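Local coordinates for VAO-type flavoprotein oxidase VAO615 (Myceliophthora thermophila, PDB 6F72), which probably acts as a secreted oxidoreductase with bicovalently bound FAD that reacts rapidly with oxygen once reduced, although its substrate is still unidentified, at residues D158-K162 against L517-H522; F410-R416 against C476-W482; L435-I439 against M505-T510; Q441-F445 against R494-A498. The contacts are given in a common frame with arbitrary orientation. Residues are numbered along the deposited sequence.

Contact 1. Residues D158-K162 against L517-H522; sequences DYLGK and LNEANH. With FAD (flavin-adenine dinucleotide), chain E.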
# COMPACT_ATOMS: atom_id res chain seq x y z
N ASP A 158 -0.58 -3.81 -5.09
CA ASP A 158 -0.97 -2.48 -5.60
C ASP A 158 -2.41 -2.35 -6.07
O ASP A 158 -2.82 -3.01 -7.03
CB ASP A 158 -0.06 -1.93 -6.68
CG ASP A 158 -0.21 -0.41 -6.83
OD1 ASP A 158 0.36 0.34 -6.01
OD2 ASP A 158 -0.93 -0.00 -7.77
N TYR A 159 -3.15 -1.44 -5.43
CA TYR A 159 -4.55 -1.21 -5.74
C TYR A 159 -4.76 -0.61 -7.12
O TYR A 159 -5.86 -0.69 -7.66
CB TYR A 159 -5.24 -0.35 -4.66
CG TYR A 159 -5.37 -1.04 -3.32
CD1 TYR A 159 -6.19 -2.17 -3.17
CD2 TYR A 159 -4.69 -0.57 -2.20
CE1 TYR A 159 -6.31 -2.81 -1.94
CE2 TYR A 159 -4.81 -1.20 -0.97
CZ TYR A 159 -5.62 -2.32 -0.84
OH TYR A 159 -5.75 -2.95 0.38
N LEU A 160 -3.72 -0.02 -7.70
CA LEU A 160 -3.83 0.71 -8.96
C LEU A 160 -3.22 -0.07 -10.12
O LEU A 160 -3.10 0.44 -11.23
CB LEU A 160 -3.23 2.14 -8.84
CG LEU A 160 -3.74 3.20 -7.83
CD1 LEU A 160 -3.24 3.01 -6.40
CD2 LEU A 160 -3.40 4.61 -8.28
N GLY A 161 -2.86 -1.34 -9.87
CA GLY A 161 -2.26 -2.17 -10.91
C GLY A 161 -0.83 -1.80 -11.30
O GLY A 161 -0.30 -2.28 -12.32
N LYS A 162 -0.19 -0.97 -10.47
CA LYS A 162 1.14 -0.42 -10.78
C LYS A 162 2.27 -1.48 -10.81
O LYS A 162 3.38 -1.20 -11.29
CB LYS A 162 1.45 0.77 -9.86
CG LYS A 162 0.46 1.93 -10.02
CD LYS A 162 0.46 2.89 -8.83
CE LYS A 162 1.83 3.54 -8.58
NZ LYS A 162 1.84 4.27 -7.27
N LEU A 517 -1.62 8.27 -2.41
CA LEU A 517 -1.29 7.68 -3.72
C LEU A 517 -1.31 6.14 -3.72
O LEU A 517 -1.44 5.50 -4.78
CB LEU A 517 0.06 8.21 -4.25
CG LEU A 517 1.38 7.79 -3.59
CD1 LEU A 517 1.84 6.41 -4.08
CD2 LEU A 517 2.48 8.83 -3.79
N ASN A 518 -1.13 5.57 -2.52
CA ASN A 518 -1.12 4.11 -2.34
C ASN A 518 -2.51 3.50 -2.33
O ASN A 518 -2.66 2.33 -2.66
CB ASN A 518 -0.36 3.71 -1.07
CG ASN A 518 1.14 3.46 -1.32
OD1 ASN A 518 1.55 2.99 -2.38
ND2 ASN A 518 1.95 3.78 -0.32
N GLU A 519 -3.52 4.29 -1.96
CA GLU A 519 -4.89 3.77 -1.82
C GLU A 519 -5.84 4.65 -2.60
O GLU A 519 -6.51 5.52 -2.04
CB GLU A 519 -5.26 3.68 -0.33
CG GLU A 519 -4.28 2.84 0.48
CD GLU A 519 -4.73 2.60 1.91
OE1 GLU A 519 -5.20 3.55 2.58
OE2 GLU A 519 -4.61 1.44 2.37
N ALA A 520 -5.84 4.46 -3.91
CA ALA A 520 -6.72 5.19 -4.83
C ALA A 520 -7.15 4.28 -5.98
O ALA A 520 -6.65 3.15 -6.10
CB ALA A 520 -6.00 6.41 -5.37
N ASN A 521 -8.07 4.78 -6.80
CA ASN A 521 -8.47 4.11 -8.02
C ASN A 521 -7.59 4.55 -9.18
O ASN A 521 -7.30 5.73 -9.31
CB ASN A 521 -9.94 4.44 -8.32
CG ASN A 521 -10.51 3.56 -9.42
OD1 ASN A 521 -10.27 3.80 -10.60
ND2 ASN A 521 -11.26 2.55 -9.03
N HIS A 522 -7.19 3.61 -10.03
CA HIS A 522 -6.37 3.88 -11.23
C HIS A 522 -7.00 4.78 -12.30
O HIS A 522 -6.29 5.29 -13.18
CB HIS A 522 -5.98 2.57 -11.90
CG HIS A 522 -7.13 1.84 -12.52
ND1 HIS A 522 -7.09 1.34 -13.81
CD2 HIS A 522 -8.36 1.54 -12.03
CE1 HIS A 522 -8.24 0.74 -14.08
NE2 HIS A 522 -9.02 0.84 -13.02
PA FAD E . 3.59 -3.91 -5.03
O1A FAD E . 2.29 -3.93 -5.79
O2A FAD E . 4.52 -5.06 -5.28
O5B FAD E . 4.33 -2.52 -5.34
C5B FAD E . 3.63 -1.28 -5.37
C4B FAD E . 4.35 -0.26 -6.25
O4B FAD E . 5.69 -0.08 -5.79
C3B FAD E . 4.46 -0.65 -7.71
O3B FAD E . 4.34 0.55 -8.48
C2B FAD E . 5.86 -1.21 -7.86
O2B FAD E . 6.38 -1.00 -9.18
C1B FAD E . 6.63 -0.42 -6.82
N9A FAD E . 7.75 -1.15 -6.18
C8A FAD E . 7.62 -2.09 -5.21
N7A FAD E . 8.84 -2.53 -4.81
C5A FAD E . 9.76 -1.87 -5.53
C6A FAD E . 11.24 -1.86 -5.60
N6A FAD E . 11.96 -2.69 -4.81
N1A FAD E . 11.83 -1.02 -6.49
C2A FAD E . 11.12 -0.20 -7.29
N3A FAD E . 9.76 -0.15 -7.27
C4A FAD E . 9.04 -0.95 -6.42
N1 FAD E . -0.83 1.16 3.11
C2 FAD E . -0.70 1.90 4.24
O2 FAD E . -0.15 3.02 4.17
N3 FAD E . -1.17 1.46 5.43
C4 FAD E . -1.79 0.28 5.60
O4 FAD E . -2.21 -0.08 6.72
C4X FAD E . -1.95 -0.59 4.41
N5 FAD E . -2.55 -1.79 4.49
C5X FAD E . -2.71 -2.59 3.39
C6 FAD E . -3.33 -3.85 3.50
C7 FAD E . -3.47 -4.65 2.35
C7M FAD E . -4.16 -6.00 2.49
C8 FAD E . -2.94 -4.18 1.02
C8M FAD E . -2.95 -5.01 -0.26
C9 FAD E . -2.33 -2.93 0.94
C9A FAD E . -2.19 -2.12 2.07
N10 FAD E . -1.54 -0.87 1.97
C10 FAD E . -1.42 -0.06 3.12
C1' FAD E . -1.08 -0.38 0.67
C2' FAD E . 0.39 -0.40 0.37
O2' FAD E . 1.00 0.66 1.11
C3' FAD E . 0.50 -0.14 -1.13
O3' FAD E . -0.39 -1.00 -1.87
C4' FAD E . 1.93 -0.31 -1.62
O4' FAD E . 2.03 0.17 -2.96
C5' FAD E . 2.40 -1.76 -1.49
O5' FAD E . 3.70 -1.93 -2.04
P FAD E . 4.26 -3.41 -2.30
O1P FAD E . 4.04 -4.23 -1.06
O2P FAD E . 5.63 -3.22 -2.90
O3P FAD E . 3.26 -3.93 -3.46
O HOH W 1 1.65 2.66 -5.11
O HOH W 2 -1.36 0.41 -3.86
O HOH W 3 -7.62 0.85 -8.78
O HOH W 4 -0.24 6.13 -7.14

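Contact 2. Residues F410-R416 against C476-W482; sequences FPFTNSR and CAPAGSW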
# COMPACT_ATOMS: atom_id res chain seq x y z
N PHE A 410 -9.84 -5.62 -1.18
CA PHE A 410 -10.88 -4.88 -1.88
C PHE A 410 -10.22 -4.07 -3.00
O PHE A 410 -9.44 -3.16 -2.72
CB PHE A 410 -11.60 -3.93 -0.93
CG PHE A 410 -12.15 -4.58 0.31
CD1 PHE A 410 -13.14 -5.57 0.24
CD2 PHE A 410 -11.72 -4.16 1.58
CE1 PHE A 410 -13.67 -6.13 1.39
CE2 PHE A 410 -12.26 -4.72 2.74
CZ PHE A 410 -13.23 -5.71 2.65
N PRO A 411 -10.50 -4.41 -4.27
CA PRO A 411 -9.83 -3.83 -5.45
C PRO A 411 -10.30 -2.43 -5.87
O PRO A 411 -9.78 -1.87 -6.86
CB PRO A 411 -10.17 -4.83 -6.56
CG PRO A 411 -11.49 -5.37 -6.15
CD PRO A 411 -11.44 -5.48 -4.66
N PHE A 412 -11.29 -1.90 -5.16
CA PHE A 412 -11.81 -0.55 -5.40
C PHE A 412 -11.58 0.31 -4.15
O PHE A 412 -12.54 0.83 -3.56
CB PHE A 412 -13.29 -0.58 -5.83
CG PHE A 412 -13.60 -1.62 -6.88
CD1 PHE A 412 -13.18 -1.45 -8.21
CD2 PHE A 412 -14.31 -2.78 -6.55
CE1 PHE A 412 -13.46 -2.42 -9.17
CE2 PHE A 412 -14.59 -3.74 -7.51
CZ PHE A 412 -14.18 -3.56 -8.82
N THR A 413 -10.31 0.45 -3.78
CA THR A 413 -9.91 1.19 -2.59
C THR A 413 -9.71 2.65 -2.97
O THR A 413 -9.02 2.97 -3.94
CB THR A 413 -8.63 0.58 -1.92
OG1 THR A 413 -8.94 -0.70 -1.36
CG2 THR A 413 -8.10 1.47 -0.80
N ASN A 414 -10.36 3.53 -2.22
CA ASN A 414 -10.16 4.98 -2.35
C ASN A 414 -9.70 5.52 -1.02
O ASN A 414 -9.71 4.78 -0.03
CB ASN A 414 -11.46 5.63 -2.81
CG ASN A 414 -12.06 4.92 -4.01
OD1 ASN A 414 -11.62 5.10 -5.15
ND2 ASN A 414 -13.05 4.07 -3.75
N SER A 415 -9.28 6.79 -0.98
CA SER A 415 -8.80 7.38 0.26
C SER A 415 -8.92 8.89 0.31
O SER A 415 -8.89 9.60 -0.71
CB SER A 415 -7.33 7.00 0.52
OG SER A 415 -6.50 7.49 -0.52
N ARG A 416 -9.03 9.37 1.53
CA ARG A 416 -8.82 10.77 1.76
C ARG A 416 -7.97 10.91 3.01
O ARG A 416 -8.22 10.23 4.02
CB ARG A 416 -10.17 11.49 1.88
CG ARG A 416 -10.09 12.99 1.67
CD ARG A 416 -9.83 13.39 0.22
NE ARG A 416 -9.84 14.84 0.13
CZ ARG A 416 -9.30 15.57 -0.84
NH1 ARG A 416 -8.68 15.00 -1.87
NH2 ARG A 416 -9.40 16.90 -0.77
N CYS A 476 -8.89 7.83 5.77
CA CYS A 476 -10.02 6.90 5.60
C CYS A 476 -9.99 6.27 4.22
O CYS A 476 -9.77 6.96 3.21
CB CYS A 476 -11.35 7.60 5.85
SG CYS A 476 -11.49 8.09 7.58
N ALA A 477 -10.22 4.96 4.20
CA ALA A 477 -10.19 4.20 2.96
C ALA A 477 -11.53 3.49 2.64
O ALA A 477 -11.65 2.26 2.88
CB ALA A 477 -9.03 3.22 2.99
N PRO A 478 -12.52 4.22 2.09
CA PRO A 478 -13.69 3.51 1.53
C PRO A 478 -13.27 2.54 0.42
O PRO A 478 -12.70 2.96 -0.59
CB PRO A 478 -14.55 4.64 0.98
CG PRO A 478 -14.26 5.76 1.91
CD PRO A 478 -12.77 5.67 2.12
N ALA A 479 -13.53 1.26 0.65
CA ALA A 479 -13.04 0.22 -0.25
C ALA A 479 -14.17 -0.68 -0.73
O ALA A 479 -14.91 -1.26 0.08
CB ALA A 479 -11.93 -0.60 0.43
N GLY A 480 -14.28 -0.79 -2.05
CA GLY A 480 -15.27 -1.63 -2.71
C GLY A 480 -14.78 -3.04 -2.87
O GLY A 480 -13.67 -3.28 -3.40
N SER A 481 -15.59 -3.98 -2.39
CA SER A 481 -15.32 -5.40 -2.54
C SER A 481 -15.54 -5.85 -3.97
O SER A 481 -16.25 -5.21 -4.74
CB SER A 481 -16.18 -6.21 -1.57
OG SER A 481 -17.52 -5.77 -1.62
N TRP A 482 -14.87 -6.94 -4.34
CA TRP A 482 -15.12 -7.63 -5.60
C TRP A 482 -16.26 -8.63 -5.39
O TRP A 482 -16.48 -9.11 -4.28
CB TRP A 482 -13.86 -8.33 -6.05
CG TRP A 482 -13.92 -8.97 -7.38
CD1 TRP A 482 -14.19 -10.28 -7.64
CD2 TRP A 482 -13.69 -8.34 -8.65
NE1 TRP A 482 -14.14 -10.51 -8.98
CE2 TRP A 482 -13.83 -9.34 -9.63
CE3 TRP A 482 -13.37 -7.03 -9.05
CZ2 TRP A 482 -13.66 -9.09 -11.01
CZ3 TRP A 482 -13.21 -6.77 -10.42
CH2 TRP A 482 -13.36 -7.81 -11.38

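Contact 3. Residues L435-I439 against M505-T510; sequences LFRNI and MMDAAT. With NAG (2-acetamido-2-deoxy-beta-D-glucopyranose), chain G.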
# COMPACT_ATOMS: atom_id res chain seq x y z
N LEU A 435 -20.41 13.11 4.79
CA LEU A 435 -19.72 12.25 3.80
C LEU A 435 -19.75 10.77 4.21
O LEU A 435 -20.09 9.90 3.39
CB LEU A 435 -18.28 12.71 3.56
CG LEU A 435 -17.36 11.81 2.70
CD1 LEU A 435 -17.86 11.70 1.27
CD2 LEU A 435 -15.91 12.29 2.77
N PHE A 436 -19.40 10.51 5.46
CA PHE A 436 -19.36 9.17 6.05
C PHE A 436 -20.73 8.49 6.06
O PHE A 436 -20.82 7.28 5.88
CB PHE A 436 -18.78 9.23 7.46
CG PHE A 436 -17.27 9.37 7.51
CD1 PHE A 436 -16.54 9.87 6.42
CD2 PHE A 436 -16.58 9.01 8.67
CE1 PHE A 436 -15.15 10.00 6.48
CE2 PHE A 436 -15.19 9.13 8.73
CZ PHE A 436 -14.48 9.64 7.64
N ARG A 437 -21.79 9.29 6.28
CA ARG A 437 -23.17 8.82 6.20
C ARG A 437 -23.51 8.37 4.79
O ARG A 437 -24.06 7.28 4.62
CB ARG A 437 -24.17 9.91 6.61
CG ARG A 437 -24.08 10.40 8.04
CD ARG A 437 -25.07 11.54 8.21
NE ARG A 437 -26.33 11.08 8.77
CZ ARG A 437 -26.86 11.53 9.92
NH1 ARG A 437 -26.26 12.48 10.64
NH2 ARG A 437 -28.01 11.03 10.34
N ASN A 438 -23.19 9.21 3.81
CA ASN A 438 -23.39 8.90 2.38
C ASN A 438 -22.69 7.61 1.91
O ASN A 438 -23.31 6.79 1.21
CB ASN A 438 -22.97 10.10 1.51
CG ASN A 438 -23.94 11.27 1.59
OD1 ASN A 438 -24.83 11.31 2.44
ND2 ASN A 438 -23.75 12.25 0.69
N ILE A 439 -21.43 7.43 2.31
CA ILE A 439 -20.66 6.22 1.98
C ILE A 439 -21.28 4.99 2.65
O ILE A 439 -21.35 3.92 2.03
CB ILE A 439 -19.15 6.34 2.35
CG1 ILE A 439 -18.49 7.51 1.59
CG2 ILE A 439 -18.42 5.03 2.06
CD1 ILE A 439 -17.15 7.99 2.15
N MET A 505 -16.69 12.81 -4.60
CA MET A 505 -17.60 13.15 -3.49
C MET A 505 -16.78 13.29 -2.21
O MET A 505 -16.97 14.25 -1.46
CB MET A 505 -18.72 12.11 -3.29
CG MET A 505 -19.58 12.37 -2.06
SD MET A 505 -21.01 11.31 -1.82
CE MET A 505 -20.25 9.83 -1.14
N MET A 506 -15.88 12.33 -1.98
CA MET A 506 -14.94 12.36 -0.85
C MET A 506 -14.07 13.61 -0.87
O MET A 506 -13.85 14.24 0.17
CB MET A 506 -14.05 11.11 -0.86
CG MET A 506 -14.78 9.81 -0.54
SD MET A 506 -13.92 8.34 -1.12
CE MET A 506 -12.41 8.46 -0.18
N ASP A 507 -13.57 13.96 -2.07
CA ASP A 507 -12.68 15.11 -2.27
C ASP A 507 -13.36 16.42 -1.89
O ASP A 507 -12.84 17.19 -1.09
CB ASP A 507 -12.22 15.19 -3.73
CG ASP A 507 -11.23 14.10 -4.10
OD1 ASP A 507 -10.89 13.23 -3.26
OD2 ASP A 507 -10.81 14.12 -5.28
N ALA A 508 -14.53 16.65 -2.48
CA ALA A 508 -15.32 17.85 -2.26
C ALA A 508 -15.74 18.05 -0.79
O ALA A 508 -15.83 19.19 -0.31
CB ALA A 508 -16.55 17.84 -3.16
N ALA A 509 -15.98 16.94 -0.08
CA ALA A 509 -16.37 17.01 1.34
C ALA A 509 -15.24 17.36 2.31
O ALA A 509 -15.50 17.61 3.50
CB ALA A 509 -17.05 15.73 1.78
N THR A 510 -14.00 17.36 1.81
CA THR A 510 -12.83 17.55 2.66
C THR A 510 -11.76 18.47 2.01
O THR A 510 -10.67 18.00 1.66
CB THR A 510 -12.21 16.19 3.06
OG1 THR A 510 -12.04 15.37 1.89
CG2 THR A 510 -13.08 15.44 4.11
C1 NAG G . -24.54 13.45 0.58
C2 NAG G . -23.61 14.54 0.01
C3 NAG G . -24.33 15.67 -0.75
C4 NAG G . -25.53 15.18 -1.58
C5 NAG G . -26.45 14.35 -0.68
C6 NAG G . -27.73 13.88 -1.36
C7 NAG G . -21.50 15.05 1.23
C8 NAG G . -20.95 15.67 2.48
N2 NAG G . -22.83 15.08 1.12
O3 NAG G . -23.42 16.34 -1.63
O4 NAG G . -26.21 16.28 -2.21
O5 NAG G . -25.70 13.20 -0.23
O6 NAG G . -27.42 12.85 -2.32
O7 NAG G . -20.75 14.56 0.39

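Contact 4. Residues Q441-F445 against R494-A498; sequences QVPAF and RDRYA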
# COMPACT_ATOMS: atom_id res chain seq x y z
N GLN A 441 -24.23 4.29 2.95
CA GLN A 441 -25.43 3.87 2.21
C GLN A 441 -25.08 3.05 0.97
O GLN A 441 -25.97 2.48 0.31
CB GLN A 441 -26.33 5.07 1.81
CG GLN A 441 -26.72 6.05 2.92
CD GLN A 441 -27.09 5.37 4.22
OE1 GLN A 441 -28.04 4.59 4.28
NE2 GLN A 441 -26.34 5.66 5.28
N VAL A 442 -23.78 3.00 0.66
CA VAL A 442 -23.27 2.29 -0.51
C VAL A 442 -22.75 0.92 -0.01
O VAL A 442 -21.64 0.85 0.53
CB VAL A 442 -22.16 3.12 -1.24
CG1 VAL A 442 -21.85 2.53 -2.61
CG2 VAL A 442 -22.57 4.58 -1.40
N PRO A 443 -23.55 -0.16 -0.17
CA PRO A 443 -23.26 -1.44 0.52
C PRO A 443 -21.95 -2.15 0.13
O PRO A 443 -21.36 -2.86 0.97
CB PRO A 443 -24.49 -2.31 0.18
CG PRO A 443 -25.53 -1.35 -0.27
CD PRO A 443 -24.78 -0.27 -0.98
N ALA A 444 -21.48 -1.94 -1.10
CA ALA A 444 -20.16 -2.46 -1.50
C ALA A 444 -18.95 -1.72 -0.86
O ALA A 444 -17.83 -2.24 -0.86
CB ALA A 444 -20.05 -2.47 -3.02
N PHE A 445 -19.18 -0.53 -0.32
CA PHE A 445 -18.12 0.32 0.22
C PHE A 445 -18.25 0.58 1.72
O PHE A 445 -17.46 1.37 2.29
CB PHE A 445 -18.07 1.63 -0.57
CG PHE A 445 -17.60 1.48 -1.99
CD1 PHE A 445 -18.47 1.06 -3.00
CD2 PHE A 445 -16.29 1.78 -2.33
CE1 PHE A 445 -18.03 0.93 -4.32
CE2 PHE A 445 -15.85 1.67 -3.65
CZ PHE A 445 -16.72 1.24 -4.64
N ARG A 494 -18.46 -0.71 -11.18
CA ARG A 494 -18.01 -0.43 -9.80
C ARG A 494 -16.66 0.34 -9.79
O ARG A 494 -16.45 1.31 -9.00
CB ARG A 494 -17.95 -1.71 -8.97
CG ARG A 494 -17.77 -1.46 -7.47
CD ARG A 494 -17.95 -2.73 -6.66
NE ARG A 494 -19.36 -3.08 -6.50
CZ ARG A 494 -19.82 -4.20 -5.93
NH1 ARG A 494 -18.99 -5.10 -5.41
NH2 ARG A 494 -21.13 -4.40 -5.86
N ASP A 495 -15.76 -0.09 -10.68
CA ASP A 495 -14.50 0.59 -10.96
C ASP A 495 -14.71 2.09 -11.33
O ASP A 495 -14.10 2.98 -10.69
CB ASP A 495 -13.74 -0.17 -12.07
CG ASP A 495 -12.23 -0.08 -11.93
OD1 ASP A 495 -11.73 0.17 -10.81
OD2 ASP A 495 -11.54 -0.30 -12.96
N ARG A 496 -15.56 2.36 -12.32
CA ARG A 496 -15.85 3.74 -12.73
C ARG A 496 -16.60 4.55 -11.67
O ARG A 496 -16.32 5.74 -11.48
CB ARG A 496 -16.55 3.82 -14.09
CG ARG A 496 -15.69 3.32 -15.26
CD ARG A 496 -16.43 3.40 -16.59
NE ARG A 496 -17.80 2.85 -16.50
CZ ARG A 496 -18.16 1.59 -16.76
NH1 ARG A 496 -17.27 0.68 -17.16
NH2 ARG A 496 -19.42 1.24 -16.62
N TYR A 497 -17.55 3.90 -10.98
CA TYR A 497 -18.19 4.50 -9.81
C TYR A 497 -17.16 5.00 -8.79
O TYR A 497 -17.26 6.14 -8.32
CB TYR A 497 -19.19 3.55 -9.14
CG TYR A 497 -19.66 4.06 -7.79
CD1 TYR A 497 -20.62 5.09 -7.70
CD2 TYR A 497 -19.12 3.54 -6.61
CE1 TYR A 497 -21.02 5.58 -6.45
CE2 TYR A 497 -19.52 4.01 -5.37
CZ TYR A 497 -20.45 5.03 -5.28
OH TYR A 497 -20.82 5.48 -4.04
N ALA A 498 -16.18 4.16 -8.44
CA ALA A 498 -15.22 4.55 -7.41
C ALA A 498 -14.42 5.80 -7.84
O ALA A 498 -14.35 6.76 -7.09
CB ALA A 498 -14.30 3.39 -7.05

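Contact 1. Residues D158-K162 against L517-H522
Two loops of the VAO-type flavoprotein fold, one from the FAD-binding PCMH-type region and one from the berberine-like region, meet here beside the cofactor. Residues 158-162 begin with a type I beta turn from Asp158 to Gly161, overlaid by an Asx turn in which OD2 of Asp158, a t rotamer, accepts from Leu160 N at 2.8 Å; OD2 of Asp158 also accepts from Lys162 N at 3.0 Å. The turn leaves Asp158 N facing the FAD, where it donates to the phosphate oxygen O1A at 3.0 Å. Leu160 is the apolar plug. Its CA-to-CB bond runs sideways, yet the m,p rotamer swings the branches into the 517-522 loop, CD1 lying 3.5 Å from Leu517 O and CD2 4.3 Å from Ala520 CB, while Phe531 of helix 527-532 packs on the same leucine. Tyr159, in the m rotamer, sends its ring toward the isoalloxazine, so that OH comes within 3.1 Å of FAD C8, and the edge atom CD2 sits 3.6 Å from Asn518 O. Asn518 itself points CB away but turns its amide back, OD1 accepting from FAD O4' at 2.9 Å. Ordered water does the polar bridging between the loops. One molecule accepts from Lys162 NZ at 2.8 Å and donates to Leu517 O at 2.7 Å; another accepts from Tyr159 N at 3.0 Å and donates to Asn518 O at 2.6 Å.

Contact 2. Residues F410-R416 against C476-W482
Phe412 and Trp482 form the apolar centre of this pairing. Their rings meet rim to rim, Phe412 CZ lying 3.6 Å from Trp482 CE3, with planes 18° apart and the phenyl and six-membered indole centroids 5.9 Å apart, so neither covers the face of the other. Pro411 CG packs at 3.8 Å against Trp482 CB, and Phe410 CB rests 3.6 Å from Ala479 CB. Gly480 lies directly across from Phe412; a CB there would clash with that of the phenylalanine, and its absence lets the backbones close up. Phe412, Ala479 and Gly480 lie on antiparallel strands 412-419 and 472-480 of a seven-stranded sheet, in which 412-419 is an edge strand within this chain; Phe410, Pro411 and Trp482 flank them. Phe412 and Gly480 are a hydrogen-bonded pair, with Gly480 N to Phe412 O at 2.8 Å and Phe412 N to Gly480 O at 3.3 Å. Thr413 and Ala479 form the neighbouring non-hydrogen-bonded pair, CA atoms 4.0 Å apart. The ladder is then interrupted: Asn414 N still donates to Pro478 O at 2.9 Å, but regular pairing resumes with two 3.0 Å bonds, Arg416 N to Cys476 O and Cys476 N to Arg416 O. Cys476 is tied by a disulfide to Cys450 on the adjoining strand. At the polar edge, the Arg416 guanidinium bonds Thr510 and forms a salt bridge with Asp507 of helix 488-508.

Contact 3. Residues L435-I439 against M505-T510
Leu435 is the main knob of this helix-to-helix contact. It projects from helix 426-439 into a hollow lined by Met505 and Met506 of helix 488-508 and by Ala509 and Thr510, which follow in the chain. Its CD1 reaches the floor of that hollow, 3.7 Å from Met506 CA and 3.8 Å from Met505 CG. The small Ala509 gives room, so that Leu435 CB and Ala509 CB approach to 3.7 Å and the two backbones come closest here, CA to CA 6.3 Å. Thr510 CG2 borders the same space at 4.4 Å from Leu435 CD2. In return, Met505 adopts a t,t,p conformation, the last angle bringing CE over the first helix, 3.8 Å from Asn438 CB and 4.0 Å from Ile439 CG1. One turn after Leu435, Ile439 pushes CD1 to 4.0 Å from Met506 CG, and the inner side of this seam rests on Pro478 of strand 472-480. The outer side carries sugar: Asn438 ND2 is bonded to C1 of an N-linked NAG, whose acetamide folds back over the helix gap, with C8 3.5 Å from Leu435 N and 4.0 Å from Ala509 CB, and O7 3.5 Å from Met505 CG. Between the protein segments the chemistry is apolar, so the fit rests on the shapes of leucine, isoleucine and methionine, and the acetamide methyl C8 adds to that packing on the glycan side.

Contact 4. Residues Q441-F445 against R494-A498
Arg494 opens the second segment, its aliphatic part running beside Phe445 with CG 4.0 Å from CE1 of that ring. Its guanidinium then lies flat against Ala444, whose CB sits over one face at 3.4 Å from CZ; the polar end is bound by Ser481 O, from the residue just after strand 472-480, whose backbone also bonds that of Ala444. Asp495 turns its side chain the other way, to His522 and Asn521. One helical turn on from Arg494, Tyr497 meets the loop twice: OH lies 3.3 Å from Val442 CG2, and the ring edge is directed at the face of Phe445, an offset edge-to-face pair with centroids 5.4 Å apart and planes at 63°. Ala498 closes the row, its CB 4.0 Å from Phe445 CZ. The loop presents these residues through a type I beta turn, Phe445 N donating to Val442 O at 2.9 Å. The arrangement is a loop-on-helix contact, with the turn linking helix 426-439 to strand 448-452 tucked against helix 488-508.

In the fold
Contacts 1 and 2 are buried near the middle of the chain. Contact 3 is also buried although its centre lies about 22 Å from that of the chain, and contact 4, at about 20 Å between the same centres, is only partly buried. Contact 1 is wet and polar beside the flavin; contact 2 relies on strand hydrogen bonds; contact 3 is apolar under a glycan, whereas contact 4 mixes an aromatic pair with a guanidinium laid over an alanine. Helix 488-508 serves both outer contacts, and polar bonds from the strand pair and the cofactor loop converge on it and the residues just after it. Further inward, Ser415 OG meets Glu519 O at 2.5 Å, linking the sheet to the cofactor loop.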